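Long-range contact in quinone reductase (Klebsiella pneumoniae subsp. pneumoniae, PDB 4GI5), which binds FAD and probably acts as an NAD(P)H dehydrogenase that reduces quinones: residues F164-W178 / P206-D220. Numbering follows the deposited sequence.
Sequences FVGKRAMLIVTAGGW and PGFEVLPPLVFYRTD. With FAD (flavin-adenine dinucleotide), chain H.
Strand 168-174 pairs in parallel with the outermost strand 209-216 of the five-stranded flavodoxin-like sheet (6° between 168-174 and 214-216), in two ladders whose register slips by one residue around Pro212 and Pro213. Prolines suit this break, having no N-H to give; a water fills in, accepting from Leu171 N, and its oxygen lies 2.7 Å from Leu211 O, to which it donates. At the start of the pairing the Phe208 ring is sandwiched: Phe164 CB sits over the centre of one face, 3.8 Å from the centroid, and Ala169 CB covers the opposite face, where a methyl is small enough to let the ring lie close to the strand. On the sheet face carrying Arg168, its NE forms a long salt bridge of 3.5 Å with Glu209 OE1, while NH1 is held by the carbonyls of Leu241 and Thr244. At the C-terminal side of the pairing both segments bind FAD. Gly177 N donates to flavin O2 at 2.8 Å. Gly176 N donates to flavin N1, and Asp220 OD2 lies 3.5 Å from Gly176 CA, a closeness that suits glycine. Past them, Arg218, bent at chi3 (67°), lays its guanidinium flat on Trp178, planes 15° apart. Asp220 OD1 accepts a hydrogen bond from the ribityl hydroxyl O3' of FAD at 2.5 Å.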
loop_
_atom_site.group_PDB
_atom_site.type_symbol
_atom_site.label_atom_id
_atom_site.label_comp_id
_atom_site.label_asym_id
_atom_site.label_seq_id
_atom_site.Cartn_x
_atom_site.Cartn_y
_atom_site.Cartn_z
ATOM N N PHE B 164 -19.509 6.102 5.115
ATOM C CA PHE B 164 -19.511 6.640 3.791
ATOM C C PHE B 164 -20.603 6.099 2.866
ATOM O O PHE B 164 -20.614 6.361 1.681
ATOM C CB PHE B 164 -18.112 6.618 3.110
ATOM C CG PHE B 164 -16.985 7.180 4.004
ATOM C CD1 PHE B 164 -17.179 8.317 4.780
ATOM C CD2 PHE B 164 -15.741 6.579 3.991
ATOM C CE1 PHE B 164 -16.211 8.781 5.643
ATOM C CE2 PHE B 164 -14.726 7.093 4.745
ATOM C CZ PHE B 164 -14.950 8.161 5.626
ATOM N N VAL B 165 -21.529 5.331 3.423
ATOM C CA VAL B 165 -22.641 4.816 2.625
ATOM C C VAL B 165 -23.373 5.996 1.948
ATOM O O VAL B 165 -23.623 7.029 2.601
ATOM C CB VAL B 165 -23.642 4.029 3.489
ATOM C CG1 VAL B 165 -24.886 3.677 2.652
ATOM C CG2 VAL B 165 -23.068 2.744 3.862
ATOM N N GLY B 166 -23.697 5.817 0.697
ATOM C CA GLY B 166 -24.340 6.886 -0.080
ATOM C C GLY B 166 -23.379 7.735 -0.848
ATOM O O GLY B 166 -23.800 8.656 -1.603
ATOM N N LYS B 167 -22.066 7.549 -0.597
ATOM C CA LYS B 167 -21.064 8.387 -1.297
ATOM C C LYS B 167 -20.416 7.500 -2.294
ATOM O O LYS B 167 -20.460 6.265 -2.187
ATOM C CB LYS B 167 -19.961 8.923 -0.344
ATOM C CG LYS B 167 -20.474 9.715 0.814
ATOM C CD LYS B 167 -19.404 10.245 1.742
ATOM C CE LYS B 167 -19.952 10.812 3.055
ATOM N NZ LYS B 167 -20.626 12.086 2.763
ATOM N N ARG B 168 -19.789 8.100 -3.308
ATOM C CA ARG B 168 -19.060 7.366 -4.395
ATOM C C ARG B 168 -17.585 7.775 -4.276
ATOM O O ARG B 168 -17.264 8.850 -3.815
ATOM C CB ARG B 168 -19.569 7.797 -5.766
ATOM C CG ARG B 168 -20.941 7.198 -6.065
ATOM C CD ARG B 168 -21.567 7.749 -7.413
ATOM N NE ARG B 168 -22.590 6.676 -7.745
ATOM C CZ ARG B 168 -22.760 5.996 -8.892
ATOM N NH1 ARG B 168 -22.099 6.276 -10.036
ATOM N NH2 ARG B 168 -23.663 5.019 -8.914
ATOM N N ALA B 169 -16.721 6.855 -4.650
ATOM C CA ALA B 169 -15.226 7.091 -4.662
ATOM C C ALA B 169 -14.650 6.509 -5.922
ATOM O O ALA B 169 -15.140 5.528 -6.546
ATOM C CB ALA B 169 -14.623 6.447 -3.393
HETATM N N MSE B 170 -13.554 7.078 -6.402
HETATM C CA MSE B 170 -12.877 6.610 -7.622
HETATM C C MSE B 170 -11.373 6.954 -7.454
HETATM O O MSE B 170 -11.044 7.988 -6.851
HETATM C CB MSE B 170 -13.347 7.473 -8.804
HETATM C CG MSE B 170 -12.746 6.944 -10.042
HETATM SE SE MSE B 170 -13.483 8.038 -11.602
HETATM C CE MSE B 170 -12.550 9.750 -11.463
ATOM N N LEU B 171 -10.512 6.125 -7.983
ATOM C CA LEU B 171 -9.108 6.436 -8.070
ATOM C C LEU B 171 -8.775 6.980 -9.468
ATOM O O LEU B 171 -9.273 6.480 -10.480
ATOM C CB LEU B 171 -8.344 5.137 -7.921
ATOM C CG LEU B 171 -8.544 4.249 -6.637
ATOM C CD1 LEU B 171 -7.638 3.053 -6.575
ATOM C CD2 LEU B 171 -8.398 5.077 -5.405
ATOM N N ILE B 172 -7.800 7.886 -9.516
ATOM C CA ILE B 172 -7.163 8.291 -10.732
ATOM C C ILE B 172 -5.694 8.078 -10.557
ATOM O O ILE B 172 -5.075 8.658 -9.718
ATOM C CB ILE B 172 -7.422 9.782 -11.045
ATOM C CG1 ILE B 172 -8.887 10.094 -11.217
ATOM C CG2 ILE B 172 -6.652 10.147 -12.307
ATOM C CD1 ILE B 172 -9.139 11.623 -11.297
ATOM N N VAL B 173 -5.143 7.125 -11.252
ATOM C CA VAL B 173 -3.789 6.636 -11.095
ATOM C C VAL B 173 -3.003 6.725 -12.383
ATOM O O VAL B 173 -3.414 6.319 -13.447
ATOM C CB VAL B 173 -3.829 5.146 -10.707
ATOM C CG1 VAL B 173 -2.412 4.594 -10.468
ATOM C CG2 VAL B 173 -4.735 5.005 -9.479
ATOM N N THR B 174 -1.780 7.225 -12.286
ATOM C CA THR B 174 -0.845 7.198 -13.374
ATOM C C THR B 174 0.276 6.214 -13.094
ATOM O O THR B 174 0.809 6.226 -11.985
ATOM C CB THR B 174 -0.174 8.611 -13.617
ATOM O OG1 THR B 174 0.333 9.104 -12.380
ATOM C CG2 THR B 174 -1.196 9.685 -14.133
ATOM N N ALA B 175 0.635 5.411 -14.071
ATOM C CA ALA B 175 1.630 4.364 -13.916
ATOM C C ALA B 175 2.676 4.459 -15.003
ATOM O O ALA B 175 2.367 4.770 -16.190
ATOM C CB ALA B 175 0.939 2.996 -13.936
ATOM N N GLY B 176 3.904 4.177 -14.637
ATOM C CA GLY B 176 4.960 4.119 -15.646
ATOM C C GLY B 176 4.958 2.890 -16.509
ATOM O O GLY B 176 5.359 2.957 -17.683
ATOM N N GLY B 177 4.513 1.752 -15.972
ATOM C CA GLY B 177 4.541 0.504 -16.749
ATOM C C GLY B 177 3.484 0.516 -17.874
ATOM O O GLY B 177 2.501 1.312 -17.912
ATOM N N TRP B 178 3.634 -0.452 -18.792
ATOM C CA TRP B 178 2.680 -0.591 -19.883
ATOM C C TRP B 178 1.401 -1.260 -19.441
ATOM O O TRP B 178 1.369 -2.090 -18.490
ATOM C CB TRP B 178 3.340 -1.458 -20.959
ATOM C CG TRP B 178 4.581 -0.993 -21.506
ATOM C CD1 TRP B 178 5.355 0.062 -21.154
ATOM C CD2 TRP B 178 5.169 -1.545 -22.705
ATOM N NE1 TRP B 178 6.419 0.159 -22.015
ATOM C CE2 TRP B 178 6.312 -0.829 -22.966
ATOM C CE3 TRP B 178 4.807 -2.593 -23.533
ATOM C CZ2 TRP B 178 7.160 -1.138 -24.052
ATOM C CZ3 TRP B 178 5.648 -2.917 -24.603
ATOM C CH2 TRP B 178 6.776 -2.161 -24.858
ATOM N N PRO B 206 -15.276 1.283 4.326
ATOM C CA PRO B 206 -16.098 2.215 5.122
ATOM C C PRO B 206 -17.415 2.665 4.404
ATOM O O PRO B 206 -18.078 3.595 4.859
ATOM C CB PRO B 206 -15.133 3.396 5.350
ATOM C CG PRO B 206 -14.288 3.391 4.101
ATOM C CD PRO B 206 -14.037 1.967 3.828
ATOM N N GLY B 207 -17.731 2.029 3.316
ATOM C CA GLY B 207 -19.049 2.059 2.694
ATOM C C GLY B 207 -19.230 2.828 1.427
ATOM O O GLY B 207 -20.358 2.983 0.959
ATOM N N PHE B 208 -18.137 3.278 0.769
ATOM C CA PHE B 208 -18.254 3.920 -0.513
ATOM C C PHE B 208 -18.835 2.952 -1.528
ATOM O O PHE B 208 -18.557 1.767 -1.468
ATOM C CB PHE B 208 -16.936 4.378 -1.087
ATOM C CG PHE B 208 -16.382 5.649 -0.445
ATOM C CD1 PHE B 208 -16.921 6.906 -0.681
ATOM C CD2 PHE B 208 -15.243 5.599 0.305
ATOM C CE1 PHE B 208 -16.321 8.027 -0.130
ATOM C CE2 PHE B 208 -14.673 6.710 0.828
ATOM C CZ PHE B 208 -15.205 7.962 0.608
ATOM N N GLU B 209 -19.569 3.483 -2.508
ATOM C CA GLU B 209 -19.720 2.800 -3.822
ATOM C C GLU B 209 -18.449 3.127 -4.628
ATOM O O GLU B 209 -18.199 4.311 -4.834
ATOM C CB GLU B 209 -20.965 3.343 -4.535
ATOM C CG GLU B 209 -22.227 2.965 -3.797
ATOM C CD GLU B 209 -23.439 3.238 -4.687
ATOM O OE1 GLU B 209 -23.512 4.347 -5.259
ATOM O OE2 GLU B 209 -24.229 2.320 -4.903
ATOM N N VAL B 210 -17.696 2.102 -5.038
ATOM C CA VAL B 210 -16.448 2.362 -5.682
ATOM C C VAL B 210 -16.626 2.270 -7.202
ATOM O O VAL B 210 -17.087 1.259 -7.738
ATOM C CB VAL B 210 -15.399 1.330 -5.235
ATOM C CG1 VAL B 210 -14.037 1.720 -5.799
ATOM C CG2 VAL B 210 -15.449 1.207 -3.696
ATOM N N LEU B 211 -16.301 3.341 -7.895
ATOM C CA LEU B 211 -16.331 3.302 -9.333
ATOM C C LEU B 211 -15.100 2.640 -9.887
ATOM O O LEU B 211 -14.027 2.681 -9.252
ATOM C CB LEU B 211 -16.467 4.718 -9.865
ATOM C CG LEU B 211 -17.574 5.548 -9.267
ATOM C CD1 LEU B 211 -17.615 6.843 -9.994
ATOM C CD2 LEU B 211 -18.869 4.850 -9.477
ATOM N N PRO B 212 -15.149 2.087 -11.112
ATOM C CA PRO B 212 -13.936 1.586 -11.771
ATOM C C PRO B 212 -12.869 2.639 -11.837
ATOM O O PRO B 212 -13.214 3.825 -12.014
ATOM C CB PRO B 212 -14.414 1.222 -13.198
ATOM C CG PRO B 212 -15.853 0.897 -12.986
ATOM C CD PRO B 212 -16.348 1.912 -11.999
ATOM N N PRO B 213 -11.634 2.273 -11.559
ATOM C CA PRO B 213 -10.570 3.281 -11.538
ATOM C C PRO B 213 -10.254 3.811 -12.925
ATOM O O PRO B 213 -10.472 3.086 -13.895
ATOM C CB PRO B 213 -9.401 2.493 -10.973
ATOM C CG PRO B 213 -9.638 1.064 -11.398
ATOM C CD PRO B 213 -11.111 0.929 -11.312
ATOM N N LEU B 214 -9.697 5.006 -12.977
ATOM C CA LEU B 214 -9.145 5.551 -14.197
ATOM C C LEU B 214 -7.619 5.433 -14.089
ATOM O O LEU B 214 -7.030 6.037 -13.193
ATOM C CB LEU B 214 -9.517 7.013 -14.267
ATOM C CG LEU B 214 -8.930 7.737 -15.467
ATOM C CD1 LEU B 214 -9.291 7.082 -16.791
ATOM C CD2 LEU B 214 -9.409 9.166 -15.447
ATOM N N VAL B 215 -7.078 4.544 -14.850
ATOM C CA VAL B 215 -5.651 4.282 -14.842
ATOM C C VAL B 215 -5.000 4.555 -16.198
ATOM O O VAL B 215 -5.445 4.052 -17.255
ATOM C CB VAL B 215 -5.339 2.810 -14.464
ATOM C CG1 VAL B 215 -3.849 2.557 -14.333
ATOM C CG2 VAL B 215 -6.089 2.465 -13.196
ATOM N N PHE B 216 -3.981 5.406 -16.152
ATOM C CA PHE B 216 -3.175 5.717 -17.291
ATOM C C PHE B 216 -1.823 4.995 -17.242
ATOM O O PHE B 216 -1.149 4.942 -16.206
ATOM C CB PHE B 216 -2.916 7.212 -17.368
ATOM C CG PHE B 216 -4.159 8.052 -17.495
ATOM C CD1 PHE B 216 -5.131 7.792 -18.502
ATOM C CD2 PHE B 216 -4.458 9.006 -16.580
ATOM C CE1 PHE B 216 -6.258 8.588 -18.638
ATOM C CE2 PHE B 216 -5.631 9.813 -16.749
ATOM C CZ PHE B 216 -6.475 9.619 -17.740
ATOM N N TYR B 217 -1.385 4.443 -18.396
ATOM C CA TYR B 217 -0.155 3.681 -18.472
ATOM C C TYR B 217 0.909 4.375 -19.290
ATOM O O TYR B 217 0.594 5.327 -20.072
ATOM C CB TYR B 217 -0.451 2.345 -19.089
ATOM C CG TYR B 217 -1.406 1.581 -18.266
ATOM C CD1 TYR B 217 -0.995 0.828 -17.125
ATOM C CD2 TYR B 217 -2.771 1.538 -18.608
ATOM C CE1 TYR B 217 -1.931 0.137 -16.439
ATOM C CE2 TYR B 217 -3.666 0.797 -17.857
ATOM C CZ TYR B 217 -3.173 0.120 -16.718
ATOM O OH TYR B 217 -4.119 -0.610 -15.966
ATOM N N ARG B 218 2.149 3.953 -19.162
ATOM C CA ARG B 218 3.277 4.518 -19.884
ATOM C C ARG B 218 3.379 5.996 -19.728
ATOM O O ARG B 218 3.654 6.724 -20.660
ATOM C CB ARG B 218 3.228 4.178 -21.396
ATOM C CG ARG B 218 3.212 2.759 -21.665
ATOM C CD ARG B 218 3.535 2.425 -23.197
ATOM N NE ARG B 218 4.909 2.763 -23.591
ATOM C CZ ARG B 218 5.518 2.208 -24.672
ATOM N NH1 ARG B 218 4.867 1.328 -25.455
ATOM N NH2 ARG B 218 6.775 2.503 -24.965
ATOM N N THR B 219 3.174 6.478 -18.527
ATOM C CA THR B 219 3.021 7.894 -18.325
ATOM C C THR B 219 4.305 8.683 -18.326
ATOM O O THR B 219 4.208 9.911 -18.505
ATOM C CB THR B 219 2.257 8.246 -17.073
ATOM O OG1 THR B 219 2.897 7.699 -15.954
ATOM C CG2 THR B 219 0.829 7.694 -17.266
ATOM N N ASP B 220 5.458 8.057 -18.108
ATOM C CA ASP B 220 6.695 8.783 -18.055
ATOM C C ASP B 220 7.076 9.404 -19.424
ATOM O O ASP B 220 7.843 10.336 -19.406
ATOM C CB ASP B 220 7.860 7.917 -17.521
ATOM C CG ASP B 220 7.605 7.417 -16.029
ATOM O OD1 ASP B 220 7.411 8.269 -15.200
ATOM O OD2 ASP B 220 7.739 6.183 -15.733
HETATM P PA FAD H . 5.968 13.655 -14.474
HETATM O O1A FAD H . 5.672 14.957 -13.851
HETATM O O2A FAD H . 7.239 12.952 -14.384
HETATM O O5B FAD H . 5.676 13.748 -16.081
HETATM C C5B FAD H . 5.595 12.629 -16.988
HETATM C C4B FAD H . 5.619 13.148 -18.388
HETATM O O4B FAD H . 4.381 13.772 -18.645
HETATM C C3B FAD H . 6.766 14.091 -18.661
HETATM O O3B FAD H . 7.338 13.638 -19.879
HETATM C C2B FAD H . 6.000 15.368 -18.851
HETATM O O2B FAD H . 6.700 16.350 -19.659
HETATM C C1B FAD H . 4.668 15.011 -19.420
HETATM N N9A FAD H . 3.673 16.085 -19.152
HETATM C C8A FAD H . 3.450 16.904 -17.990
HETATM N N7A FAD H . 2.481 17.773 -18.169
HETATM C C5A FAD H . 2.198 17.571 -19.488
HETATM C C6A FAD H . 1.331 18.226 -20.467
HETATM N N6A FAD H . 0.595 19.149 -19.939
HETATM N N1A FAD H . 1.239 17.790 -21.771
HETATM C C2A FAD H . 1.982 16.765 -22.174
HETATM N N3A FAD H . 2.859 16.133 -21.304
HETATM C C4A FAD H . 2.895 16.526 -20.081
HETATM N N1 FAD H . 5.233 2.878 -12.190
HETATM C C2 FAD H . 4.554 1.711 -12.181
HETATM O O2 FAD H . 3.919 1.282 -13.236
HETATM N N3 FAD H . 4.506 0.918 -11.052
HETATM C C4 FAD H . 5.229 1.201 -9.952
HETATM O O4 FAD H . 5.116 0.533 -8.916
HETATM C C4X FAD H . 5.985 2.425 -9.960
HETATM N N5 FAD H . 6.679 2.800 -8.845
HETATM C C5X FAD H . 7.326 4.065 -8.814
HETATM C C6 FAD H . 7.917 4.477 -7.717
HETATM C C7 FAD H . 8.460 5.756 -7.617
HETATM C C7M FAD H . 9.111 6.210 -6.362
HETATM C C8 FAD H . 8.460 6.594 -8.758
HETATM C C8M FAD H . 9.111 7.948 -8.683
HETATM C C9 FAD H . 7.876 6.181 -9.914
HETATM C C9A FAD H . 7.258 4.898 -9.967
HETATM N N10 FAD H . 6.533 4.491 -11.065
HETATM C C10 FAD H . 5.873 3.271 -11.096
HETATM C "C1'" FAD H . 6.371 5.347 -12.249
HETATM C "C2'" FAD H . 5.288 6.361 -11.871
HETATM O "O2'" FAD H . 3.965 5.843 -11.711
HETATM C "C3'" FAD H . 5.219 7.510 -12.930
HETATM O "O3'" FAD H . 6.518 8.147 -12.817
HETATM C "C4'" FAD H . 4.149 8.569 -12.638
HETATM O "O4'" FAD H . 2.894 8.021 -12.886
HETATM C "C5'" FAD H . 4.298 9.757 -13.626
HETATM O "O5'" FAD H . 3.427 10.765 -13.226
HETATM P P FAD H . 4.102 12.186 -12.748
HETATM O O1P FAD H . 2.983 13.106 -12.451
HETATM O O2P FAD H . 5.118 12.033 -11.707
HETATM O O3P FAD H . 4.786 12.560 -14.164
HETATM O O HOH W 1 -11.624 3.479 -8.368
HETATM O O HOH W 2 6.391 5.282 -18.649
#